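Local coordinates for protein SYE1 (Shewanella oneidensis, PDB 4AWT) that binds flavin mononucleotide and probably uses it to reduce carbon-carbon double bonds with NADH or NADPH, as in the Old Yellow Enzyme family, at residues I269-W274 against G300-E305; N18-P23 against I319-P324. The protein carries 1 engineered substitution. All blocks are in the same frame, centred on the assembly; numbering follows the deposited sequence. Where two conformers were deposited one is given.

Interaction 1: residues I269-W274 against G300-E305; sequences IAEVDW and GRYNAE. With BOG (octyl beta-D-glucopyranoside), chain D; FMN (flavin mononucleotide), chain B; SO4 (sulfate ion), chain C.
V272 lies over G300: its CB comes within 3.6 Å of G300 CA, and CG2, set beside its own backbone N, rests on the G300 carbonyl group. Only glycine fits that backbone: at its angles a beta carbon would strike V272 N and the preceding carbonyl oxygen. CG2 also reaches R301 CG at 4.0 Å, where the two side chains cross at about a right angle. The direct hydrogen bond between 269-274 and 300-305 runs from Y302 OH to E271 OE1 over 2.6 Å. E271 extends fully to get there, CG anti to the backbone N (chi1 -175°), and the phenol arrives on the syn side of the carboxylate, 15° out of its plane, with the two flat groups turned 68° apart. K285 forms a salt bridge with E271 OE2, which would favour an ionised carboxylate.

On the cofactor side, R301 N donates to FMN O2P at 2.8 Å, so the peptide backbone grips the phosphate while the guanidinium turns elsewhere: in one of its two modelled conformers NH1 and NH2 bond two oxygens of one sulfate, with the sulfur at the edge of the guanidinium, in its plane. That ion probably came from the crystallisation liquor. The W274 ring lies between bound groups, with octyl glucoside (BOG) C3' 3.3 Å above one face and, more distantly at 4.2 Å, FMN C9 over the other, both offset toward the rim, while NE1 donates to BOG O5 at 2.8 Å.

Strand 266-270 and the neighbouring strand 295-299 both end here, so the contact joins the loops at the C-terminal ends of two adjacent strands, the sixth and seventh, of a TIM barrel, the rim where this flavoprotein family holds the FMN phosphate.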
loop_
_atom_site.group_PDB
_atom_site.type_symbol
_atom_site.label_atom_id
_atom_site.label_comp_id
_atom_site.label_asym_id
_atom_site.label_seq_id
_atom_site.Cartn_x
_atom_site.Cartn_y
_atom_site.Cartn_z
ATOM N N ILE A 269 -4.267 -4.535 -6.998
ATOM C CA ILE A 269 -4.588 -3.440 -7.894
ATOM C C ILE A 269 -5.400 -2.395 -7.127
ATOM O O ILE A 269 -6.504 -2.703 -6.623
ATOM C CB ILE A 269 -5.346 -3.922 -9.128
ATOM C CG1 ILE A 269 -4.581 -5.005 -9.873
ATOM C CG2 ILE A 269 -5.720 -2.748 -10.014
ATOM C CD1 ILE A 269 -3.227 -4.604 -10.399
ATOM N N ALA A 270 -4.865 -1.182 -7.049
ATOM C CA ALA A 270 -5.561 -0.051 -6.459
ATOM C C ALA A 270 -6.370 0.606 -7.579
ATOM O O ALA A 270 -5.847 1.344 -8.423
ATOM C CB ALA A 270 -4.579 0.922 -5.861
ATOM N N GLU A 271 -7.641 0.230 -7.659
ATOM C CA GLU A 271 -8.521 0.577 -8.749
ATOM C C GLU A 271 -9.116 1.965 -8.666
ATOM O O GLU A 271 -9.538 2.534 -9.684
ATOM C CB GLU A 271 -9.625 -0.524 -8.814
ATOM C CG GLU A 271 -10.586 -0.450 -9.943
ATOM C CD GLU A 271 -11.488 -1.654 -10.024
ATOM O OE1 GLU A 271 -11.283 -2.609 -9.217
ATOM O OE2 GLU A 271 -12.387 -1.649 -10.874
ATOM N N VAL A 272 -9.201 2.505 -7.458
ATOM C CA VAL A 272 -9.681 3.856 -7.172
ATOM C C VAL A 272 -8.712 4.481 -6.204
ATOM O O VAL A 272 -8.242 3.778 -5.288
ATOM C CB VAL A 272 -11.087 3.828 -6.553
ATOM C CG1 VAL A 272 -11.542 5.228 -6.147
ATOM C CG2 VAL A 272 -12.093 3.169 -7.481
ATOM N N ASP A 273 -8.428 5.770 -6.364
ATOM C CA ASP A 273 -7.720 6.476 -5.313
ATOM C C ASP A 273 -8.517 7.750 -5.048
ATOM O O ASP A 273 -8.702 8.617 -5.897
ATOM C CB ASP A 273 -6.282 6.769 -5.706
ATOM C CG ASP A 273 -5.364 7.022 -4.550
ATOM O OD1 ASP A 273 -5.500 6.360 -3.511
ATOM O OD2 ASP A 273 -4.446 7.877 -4.723
ATOM N N TRP A 274 -9.121 7.755 -3.858
ATOM C CA TRP A 274 -10.041 8.814 -3.419
ATOM C C TRP A 274 -11.228 8.883 -4.382
ATOM O O TRP A 274 -12.051 7.954 -4.394
ATOM C CB TRP A 274 -9.330 10.115 -3.183
ATOM C CG TRP A 274 -8.376 9.986 -2.048
ATOM C CD1 TRP A 274 -7.031 9.859 -2.123
ATOM C CD2 TRP A 274 -8.716 9.935 -0.673
ATOM N NE1 TRP A 274 -6.507 9.750 -0.873
ATOM C CE2 TRP A 274 -7.509 9.796 0.034
ATOM C CE3 TRP A 274 -9.891 9.995 0.059
ATOM C CZ2 TRP A 274 -7.450 9.723 1.421
ATOM C CZ3 TRP A 274 -9.797 9.930 1.458
ATOM C CH2 TRP A 274 -8.585 9.796 2.089
ATOM N N GLY A 300 -11.127 -0.553 -4.284
ATOM C CA GLY A 300 -11.572 0.748 -4.773
ATOM C C GLY A 300 -13.076 0.714 -5.037
ATOM O O GLY A 300 -13.528 0.151 -6.004
ATOM N N ARG A 301 -13.806 1.351 -4.105
ATOM C CA ARG A 301 -15.253 1.508 -4.237
ATOM C C ARG A 301 -16.000 0.175 -4.343
ATOM O O ARG A 301 -17.086 0.130 -4.919
ATOM C CB ARG A 301 -15.689 2.482 -5.313
ATOM C CG ARG A 301 -15.239 3.899 -5.049
ATOM C CD ARG A 301 -15.762 4.485 -3.767
ATOM N NE ARG A 301 -15.619 5.954 -3.746
ATOM C CZ ARG A 301 -15.733 6.696 -2.651
ATOM N NH1 ARG A 301 -15.943 6.182 -1.476
ATOM N NH2 ARG A 301 -15.603 8.018 -2.803
ATOM N N TYR A 302 -15.493 -0.873 -3.755
ATOM C CA TYR A 302 -16.255 -2.120 -3.703
ATOM C C TYR A 302 -17.258 -2.053 -2.562
ATOM O O TYR A 302 -17.049 -1.502 -1.493
ATOM C CB TYR A 302 -15.360 -3.355 -3.530
ATOM C CG TYR A 302 -14.682 -3.683 -4.832
ATOM C CD1 TYR A 302 -13.491 -3.075 -5.218
ATOM C CD2 TYR A 302 -15.267 -4.557 -5.748
ATOM C CE1 TYR A 302 -12.912 -3.317 -6.433
ATOM C CE2 TYR A 302 -14.675 -4.831 -6.957
ATOM C CZ TYR A 302 -13.507 -4.199 -7.320
ATOM O OH TYR A 302 -12.948 -4.474 -8.554
ATOM N N ASN A 303 -18.410 -2.701 -2.810
ATOM C CA ASN A 303 -19.412 -3.070 -1.832
ATOM C C ASN A 303 -19.590 -4.584 -1.913
ATOM O O ASN A 303 -18.867 -5.269 -2.634
ATOM C CB ASN A 303 -20.702 -2.291 -2.071
ATOM C CG ASN A 303 -21.302 -2.562 -3.424
ATOM O OD1 ASN A 303 -20.956 -3.522 -4.083
ATOM N ND2 ASN A 303 -22.229 -1.747 -3.886
ATOM N N ALA A 304 -20.486 -5.129 -1.095
ATOM C CA ALA A 304 -20.617 -6.561 -1.067
ATOM C C ALA A 304 -20.977 -7.136 -2.420
ATOM O O ALA A 304 -20.469 -8.174 -2.808
ATOM C CB ALA A 304 -21.708 -6.962 -0.051
ATOM N N GLU A 305 -21.903 -6.511 -3.125
ATOM C CA GLU A 305 -22.354 -6.997 -4.403
ATOM C C GLU A 305 -21.246 -6.997 -5.429
ATOM O O GLU A 305 -21.028 -7.992 -6.147
ATOM C CB GLU A 305 -23.506 -6.123 -4.932
ATOM C CG GLU A 305 -24.096 -6.746 -6.188
ATOM C CD GLU A 305 -25.412 -6.117 -6.557
ATOM O OE1 GLU A 305 -25.907 -5.145 -5.965
ATOM O OE2 GLU A 305 -25.996 -6.700 -7.512
HETATM C C1 BOG D . -3.409 10.618 1.142
HETATM O O1 BOG D . -4.484 11.419 1.549
HETATM C C2 BOG D . -2.958 9.680 2.217
HETATM O O2 BOG D . -2.429 10.374 3.326
HETATM C C3 BOG D . -1.855 8.723 1.738
HETATM O O3 BOG D . -1.628 7.721 2.690
HETATM C C4 BOG D . -2.367 8.015 0.476
HETATM O O4 BOG D . -1.355 7.204 -0.018
HETATM C C5 BOG D . -2.858 9.000 -0.578
HETATM O O5 BOG D . -3.871 9.770 0.037
HETATM C C6 BOG D . -3.401 8.301 -1.798
HETATM O O6 BOG D . -3.728 9.330 -2.715
HETATM C "C1'" BOG D . -4.595 12.648 0.870
HETATM C "C2'" BOG D . -5.650 13.601 1.425
HETATM C "C3'" BOG D . -6.977 12.960 1.694
HETATM C "C4'" BOG D . -8.233 13.803 1.882
HETATM C "C5'" BOG D . -8.790 13.501 3.277
HETATM C "C6'" BOG D . -8.628 14.713 4.196
HETATM C "C7'" BOG D . -9.165 14.385 5.600
HETATM C "C8'" BOG D . -9.495 15.725 6.247
HETATM N N1 FMN B . -3.159 3.088 -0.118
HETATM C C2 FMN B . -1.938 2.589 0.038
HETATM O O2 FMN B . -1.434 1.787 -0.792
HETATM N N3 FMN B . -1.176 2.946 1.142
HETATM C C4 FMN B . -1.628 3.816 2.120
HETATM O O4 FMN B . -0.913 4.002 3.140
HETATM C C4A FMN B . -2.863 4.415 1.883
HETATM N N5 FMN B . -3.360 5.376 2.761
HETATM C C5A FMN B . -4.758 5.629 2.727
HETATM C C6 FMN B . -5.345 6.357 3.732
HETATM C C7 FMN B . -6.737 6.609 3.755
HETATM C C7M FMN B . -7.324 7.310 4.957
HETATM C C8 FMN B . -7.491 6.154 2.716
HETATM C C8M FMN B . -8.993 6.351 2.676
HETATM C C9 FMN B . -6.898 5.417 1.671
HETATM C C9A FMN B . -5.530 5.137 1.669
HETATM N N10 FMN B . -4.942 4.348 0.658
HETATM C C10 FMN B . -3.630 3.937 0.802
HETATM C "C1'" FMN B . -5.786 3.795 -0.405
HETATM C "C2'" FMN B . -6.642 2.599 0.052
HETATM O "O2'" FMN B . -5.829 1.466 0.304
HETATM C "C3'" FMN B . -7.655 2.175 -0.994
HETATM O "O3'" FMN B . -7.032 1.650 -2.157
HETATM C "C4'" FMN B . -8.651 3.271 -1.415
HETATM O "O4'" FMN B . -9.158 3.980 -0.295
HETATM C "C5'" FMN B . -9.756 2.739 -2.306
HETATM O "O5'" FMN B . -10.559 1.762 -1.622
HETATM P P FMN B . -11.972 2.202 -0.976
HETATM O O1P FMN B . -11.649 3.130 0.168
HETATM O O2P FMN B . -12.770 2.891 -2.061
HETATM O O3P FMN B . -12.561 0.889 -0.524
HETATM S S SO4 C . -15.468 9.438 0.720
HETATM O O1 SO4 C . -13.940 9.612 0.652
HETATM O O2 SO4 C . -16.013 9.698 -0.568
HETATM O O3 SO4 C . -15.754 7.902 0.799
HETATM O O4 SO4 C . -16.083 9.936 1.916
#

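Interaction 2: residues N18-P23 against I319-P324; sequences NRIVMP and IGFGRP. With FMN (flavin mononucleotide), chain B; SO4 (sulfate ion), chain C.
V21 and G320 pair in parallel, CA to CA 4.2 Å, and the backbone bonds alternate between the strands. I319 N donates to R19 O at 2.9 Å, nearly along the C=O axis; V21 N donates to I319 O at 2.9 Å from 38° above the carbonyl plane; F321 N reaches V21 O at 3.1 Å. V21 O also receives a CA-H contact from G320. Before the strand, N18 OD1 accepts from I20 N in an Asx turn, and R19 NH1 is taken by D317 O. F321 O is the exception: buried, with P23 CD 3.0 Å away, it has no hydrogen-bonding partner in the model. Apolar contact comes from I20 CG2 on F321 CD1 and from P23 CG against G322 CA.

Beyond F321, most donors turn to the FMN phosphate. G322 N bonds FMN O3P at 2.8 Å, R323 N and NE both grip O1P, R323 NH2 bonds O2P and probably W274 O, and NH1 meets the sulfate at 2.9 Å. A beta carbon on G322 would clash with O1P. Two backbone N-H groups, one starting helix 323-327, and a guanidinium whose edge faces the phosphate, with the phosphorus in its plane, thus probably stabilise the phosphate's negative charge.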
loop_
_atom_site.group_PDB
_atom_site.type_symbol
_atom_site.label_atom_id
_atom_site.label_comp_id
_atom_site.label_asym_id
_atom_site.label_seq_id
_atom_site.Cartn_x
_atom_site.Cartn_y
_atom_site.Cartn_z
ATOM N N ASN A 18 -11.173 -15.710 4.824
ATOM C CA ASN A 18 -12.126 -15.219 3.867
ATOM C C ASN A 18 -11.355 -14.402 2.820
ATOM O O ASN A 18 -10.127 -14.302 2.892
ATOM C CB ASN A 18 -13.264 -14.449 4.530
ATOM C CG ASN A 18 -12.752 -13.236 5.287
ATOM O OD1 ASN A 18 -12.028 -12.421 4.719
ATOM N ND2 ASN A 18 -13.148 -13.100 6.534
ATOM N N ARG A 19 -12.097 -13.844 1.860
ATOM C CA ARG A 19 -11.556 -13.134 0.722
ATOM C C ARG A 19 -11.488 -11.632 0.933
ATOM O O ARG A 19 -11.240 -10.891 -0.036
ATOM C CB ARG A 19 -12.367 -13.402 -0.555
ATOM C CG ARG A 19 -12.544 -14.851 -0.892
ATOM C CD ARG A 19 -11.264 -15.620 -0.987
ATOM N NE ARG A 19 -11.466 -16.984 -1.498
ATOM C CZ ARG A 19 -11.521 -17.306 -2.761
ATOM N NH1 ARG A 19 -11.435 -16.401 -3.714
ATOM N NH2 ARG A 19 -11.701 -18.577 -3.112
ATOM N N ILE A 20 -11.737 -11.170 2.153
ATOM C CA ILE A 20 -11.800 -9.744 2.456
ATOM C C ILE A 20 -10.424 -9.265 2.931
ATOM O O ILE A 20 -9.828 -9.848 3.836
ATOM C CB ILE A 20 -12.872 -9.479 3.524
ATOM C CG1 ILE A 20 -14.237 -9.872 2.972
ATOM C CG2 ILE A 20 -12.810 -8.046 4.013
ATOM C CD1 ILE A 20 -15.303 -9.991 4.041
ATOM N N VAL A 21 -9.987 -8.147 2.347
ATOM C CA VAL A 21 -8.747 -7.510 2.719
ATOM C C VAL A 21 -9.034 -6.147 3.350
ATOM O O VAL A 21 -9.839 -5.365 2.861
ATOM C CB VAL A 21 -7.840 -7.352 1.477
ATOM C CG1 VAL A 21 -6.551 -6.637 1.817
ATOM C CG2 VAL A 21 -7.582 -8.718 0.864
ATOM N N MET A 22 -8.310 -5.856 4.443
ATOM C CA MET A 22 -8.172 -4.497 4.919
ATOM C C MET A 22 -6.948 -3.935 4.210
ATOM O O MET A 22 -5.820 -4.365 4.496
ATOM C CB MET A 22 -7.985 -4.443 6.436
ATOM C CG MET A 22 -7.797 -3.030 6.939
ATOM S SD MET A 22 -7.536 -3.040 8.717
ATOM C CE MET A 22 -7.139 -1.318 8.988
ATOM N N PRO A 23 -7.125 -3.065 3.229
ATOM C CA PRO A 23 -5.987 -2.564 2.447
ATOM C C PRO A 23 -5.260 -1.521 3.283
ATOM O O PRO A 23 -5.736 -1.089 4.327
ATOM C CB PRO A 23 -6.688 -1.947 1.233
ATOM C CG PRO A 23 -7.946 -1.347 1.823
ATOM C CD PRO A 23 -8.386 -2.350 2.900
ATOM N N ILE A 319 -10.840 -9.040 -2.252
ATOM C CA ILE A 319 -11.285 -7.680 -2.427
ATOM C C ILE A 319 -10.977 -6.896 -1.152
ATOM O O ILE A 319 -11.331 -7.323 -0.057
ATOM C CB ILE A 319 -12.784 -7.600 -2.779
ATOM C CG1 ILE A 319 -13.083 -8.310 -4.088
ATOM C CG2 ILE A 319 -13.257 -6.149 -2.793
ATOM C CD1 ILE A 319 -12.545 -7.628 -5.329
ATOM N N GLY A 320 -10.330 -5.736 -1.337
ATOM C CA GLY A 320 -10.101 -4.843 -0.248
ATOM C C GLY A 320 -11.179 -3.777 -0.160
ATOM O O GLY A 320 -11.693 -3.300 -1.165
ATOM N N PHE A 321 -11.467 -3.387 1.090
ATOM C CA PHE A 321 -12.428 -2.331 1.419
ATOM C C PHE A 321 -11.701 -1.346 2.299
ATOM O O PHE A 321 -11.307 -1.715 3.422
ATOM C CB PHE A 321 -13.643 -2.885 2.162
ATOM C CG PHE A 321 -14.383 -3.960 1.409
ATOM C CD1 PHE A 321 -13.958 -5.268 1.437
ATOM C CD2 PHE A 321 -15.505 -3.669 0.665
ATOM C CE1 PHE A 321 -14.620 -6.265 0.769
ATOM C CE2 PHE A 321 -16.178 -4.677 -0.000
ATOM C CZ PHE A 321 -15.745 -5.974 0.079
ATOM N N GLY A 322 -11.433 -0.140 1.802
ATOM C CA GLY A 322 -10.628 0.816 2.531
ATOM C C GLY A 322 -11.461 1.657 3.473
ATOM O O GLY A 322 -11.551 1.409 4.665
ATOM N N ARG A 323 -12.123 2.663 2.889
ATOM C CA ARG A 323 -12.966 3.567 3.695
ATOM C C ARG A 323 -13.952 2.814 4.547
ATOM O O ARG A 323 -14.105 3.166 5.734
ATOM C CB ARG A 323 -13.545 4.664 2.800
ATOM C CG ARG A 323 -12.455 5.660 2.441
ATOM C CD ARG A 323 -12.761 6.547 1.253
ATOM N NE ARG A 323 -12.617 5.826 0.008
ATOM C CZ ARG A 323 -12.634 6.418 -1.168
ATOM N NH1 ARG A 323 -12.812 7.745 -1.231
ATOM N NH2 ARG A 323 -12.448 5.705 -2.290
ATOM N N PRO A 324 -14.634 1.768 4.066
ATOM C CA PRO A 324 -15.574 1.087 4.964
ATOM C C PRO A 324 -14.904 0.437 6.171
ATOM O O PRO A 324 -15.518 0.338 7.222
ATOM C CB PRO A 324 -16.228 0.033 4.064
ATOM C CG PRO A 324 -16.175 0.680 2.675
ATOM C CD PRO A 324 -14.801 1.339 2.653
HETATM N N1 FMN B . -3.159 3.088 -0.118
HETATM C C2 FMN B . -1.938 2.589 0.038
HETATM O O2 FMN B . -1.434 1.787 -0.792
HETATM N N3 FMN B . -1.176 2.946 1.142
HETATM C C4 FMN B . -1.628 3.816 2.120
HETATM O O4 FMN B . -0.913 4.002 3.140
HETATM C C4A FMN B . -2.863 4.415 1.883
HETATM N N5 FMN B . -3.360 5.376 2.761
HETATM C C5A FMN B . -4.758 5.629 2.727
HETATM C C6 FMN B . -5.345 6.357 3.732
HETATM C C7 FMN B . -6.737 6.609 3.755
HETATM C C7M FMN B . -7.324 7.310 4.957
HETATM C C8 FMN B . -7.491 6.154 2.716
HETATM C C8M FMN B . -8.993 6.351 2.676
HETATM C C9 FMN B . -6.898 5.417 1.671
HETATM C C9A FMN B . -5.530 5.137 1.669
HETATM N N10 FMN B . -4.942 4.348 0.658
HETATM C C10 FMN B . -3.630 3.937 0.802
HETATM C "C1'" FMN B . -5.786 3.795 -0.405
HETATM C "C2'" FMN B . -6.642 2.599 0.052
HETATM O "O2'" FMN B . -5.829 1.466 0.304
HETATM C "C3'" FMN B . -7.655 2.175 -0.994
HETATM O "O3'" FMN B . -7.032 1.650 -2.157
HETATM C "C4'" FMN B . -8.651 3.271 -1.415
HETATM O "O4'" FMN B . -9.158 3.980 -0.295
HETATM C "C5'" FMN B . -9.756 2.739 -2.306
HETATM O "O5'" FMN B . -10.559 1.762 -1.622
HETATM P P FMN B . -11.972 2.202 -0.976
HETATM O O1P FMN B . -11.649 3.130 0.168
HETATM O O2P FMN B . -12.770 2.891 -2.061
HETATM O O3P FMN B . -12.561 0.889 -0.524
HETATM S S SO4 C . -15.468 9.438 0.720
HETATM O O1 SO4 C . -13.940 9.612 0.652
HETATM O O2 SO4 C . -16.013 9.698 -0.568
HETATM O O3 SO4 C . -15.754 7.902 0.799
HETATM O O4 SO4 C . -16.083 9.936 1.916
#

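How the interactions relate
The two contacts lie with centres about 9 Å apart on one barrel. Along the chain, both segments of interaction 1 fall between those of interaction 2: 269-274 carries the end of the sixth strand and the loop after it, and 300-305 follows the seventh, whereas 18-23 and 319-324 pair the first strand with the eighth and close the sheet. Helix 304-312 carries the chain from one contact to strand 318-320 of the other. They also touch directly: W274 O lies 3.1 Å from R323 NH2, and Y302 CG packs at 3.5 Å on I319 CG2. R301 NH2 and R323 NH1 approach despite like charge, sharing a sulfate. Barrel closure and FMN phosphate binding therefore occupy the same rim.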